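3-phosphoshikimate 1-carboxyvinyltransferase (Streptomyces sviceus, PDB 7M0O) probably transfers the enolpyruvyl group of phosphoenolpyruvate to the 5-hydroxyl of shikimate-3-phosphate, releasing phosphate on the route to chorismate. Local coordinates at residues A[223-228]-A[392-397]. Numbering follows the deposited sequence.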
# COMPACT_ATOMS: atom_id res chain seq x y z
N ALA A 223 -6.02 0.41 4.52
CA ALA A 223 -6.67 1.36 5.41
C ALA A 223 -7.21 2.58 4.68
O ALA A 223 -8.17 3.20 5.15
CB ALA A 223 -5.70 1.80 6.52
N SER A 224 -6.61 2.94 3.55
CA SER A 224 -7.15 4.03 2.74
C SER A 224 -8.48 3.63 2.12
O SER A 224 -9.44 4.40 2.13
CB SER A 224 -6.14 4.40 1.64
OG SER A 224 -4.85 4.61 2.19
N THR A 225 -8.55 2.40 1.61
CA THR A 225 -9.81 1.85 1.14
C THR A 225 -10.84 1.77 2.27
O THR A 225 -12.03 2.04 2.06
CB THR A 225 -9.56 0.46 0.55
OG1 THR A 225 -8.77 0.60 -0.63
CG2 THR A 225 -10.87 -0.27 0.23
N ALA A 226 -10.38 1.45 3.48
CA ALA A 226 -11.30 1.33 4.60
C ALA A 226 -11.93 2.67 4.98
O ALA A 226 -13.02 2.68 5.55
CB ALA A 226 -10.60 0.74 5.83
N SER A 227 -11.28 3.79 4.65
CA SER A 227 -11.76 5.08 5.12
C SER A 227 -13.15 5.37 4.58
O SER A 227 -13.97 5.97 5.29
CB SER A 227 -10.80 6.22 4.71
OG SER A 227 -10.86 6.57 3.34
N TYR A 228 -13.46 4.92 3.35
CA TYR A 228 -14.77 5.20 2.77
C TYR A 228 -15.86 4.43 3.49
O TYR A 228 -16.97 4.95 3.66
CB TYR A 228 -14.78 4.85 1.27
CG TYR A 228 -13.58 5.45 0.59
CD1 TYR A 228 -13.51 6.82 0.37
CD2 TYR A 228 -12.50 4.65 0.23
CE1 TYR A 228 -12.39 7.38 -0.21
CE2 TYR A 228 -11.37 5.21 -0.36
CZ TYR A 228 -11.33 6.57 -0.56
OH TYR A 228 -10.21 7.12 -1.13
N LYS A 392 -7.73 1.51 -10.02
CA LYS A 392 -6.35 1.79 -9.64
C LYS A 392 -5.98 1.18 -8.30
O LYS A 392 -4.83 0.78 -8.10
CB LYS A 392 -6.10 3.30 -9.62
CG LYS A 392 -6.18 3.93 -11.02
CD LYS A 392 -5.95 5.43 -10.98
CE LYS A 392 -5.87 6.01 -12.39
NZ LYS A 392 -5.19 7.33 -12.40
N THR A 393 -6.94 1.07 -7.36
CA THR A 393 -6.64 0.46 -6.06
C THR A 393 -7.64 -0.58 -5.58
O THR A 393 -7.33 -1.30 -4.62
CB THR A 393 -6.52 1.51 -4.95
OG1 THR A 393 -7.76 2.21 -4.80
CG2 THR A 393 -5.39 2.50 -5.22
N PHE A 394 -8.82 -0.68 -6.17
CA PHE A 394 -9.85 -1.56 -5.62
C PHE A 394 -10.81 -1.90 -6.76
O PHE A 394 -11.82 -1.22 -6.94
CB PHE A 394 -10.57 -0.88 -4.45
CG PHE A 394 -11.51 -1.79 -3.67
CD1 PHE A 394 -11.59 -3.15 -3.92
CD2 PHE A 394 -12.32 -1.24 -2.68
CE1 PHE A 394 -12.49 -3.97 -3.20
CE2 PHE A 394 -13.21 -2.04 -1.96
CZ PHE A 394 -13.29 -3.40 -2.21
N PRO A 395 -10.48 -2.91 -7.57
CA PRO A 395 -11.35 -3.24 -8.72
C PRO A 395 -12.79 -3.53 -8.32
O PRO A 395 -13.70 -3.17 -9.06
CB PRO A 395 -10.66 -4.47 -9.33
CG PRO A 395 -9.22 -4.32 -8.93
CD PRO A 395 -9.26 -3.74 -7.54
N GLY A 396 -13.02 -4.12 -7.16
CA GLY A 396 -14.37 -4.43 -6.75
C GLY A 396 -15.05 -3.37 -5.90
O GLY A 396 -16.02 -3.68 -5.22
N PHE A 397 -14.58 -2.11 -5.95
CA PHE A 397 -15.12 -1.10 -5.03
C PHE A 397 -16.62 -0.92 -5.19
O PHE A 397 -17.36 -0.78 -4.21
CB PHE A 397 -14.43 0.25 -5.21
CG PHE A 397 -15.16 1.37 -4.52
CD1 PHE A 397 -14.99 1.59 -3.16
CD2 PHE A 397 -16.09 2.16 -5.20
CE1 PHE A 397 -15.67 2.64 -2.50
CE2 PHE A 397 -16.79 3.17 -4.56
CZ PHE A 397 -16.58 3.41 -3.21
O HOH W 1 -7.61 2.68 -1.80
O HOH W 2 -7.79 -1.70 -1.84
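T225 and F394, both directed at the opposite segment, are turned so that their carbons meet: T225 chi1 of -67° sets OG1 beside the backbone N and leaves CG2 anti to it, and CG of F394 is also anti to its own N (chi1 -171°). The two side chains cross at about a right angle, and T225 CG2 lies 3.4 Å from F394 CD2, approaching the ring obliquely. At OG1 of T225, two waters bridge the segments. One lies 2.7 Å from T225 OG1 and reaches T393 OG1; the other is 2.8 Å from T225 OG1 and donates to T393 O. No direct hydrogen bond crosses, so polar contact here is water-mediated. A type I turn from F394 to F397, closed by F397 N to F394 O (3.1 Å), folds F397 CA over one face of the F394 ring. The F397 ring then offers its edge to Y228, with CE1 4.5 Å from Y228 CB. Y228 OH is hydrogen-bonded to NH1 of R367 in helix 366-375, where F397 packs on M370. The contact thus joins the N-terminal part of helix 223-235 to the loop before helix 397-406 at the predicted phosphoenolpyruvate site of the EPSP synthase family, which includes K392 and R367.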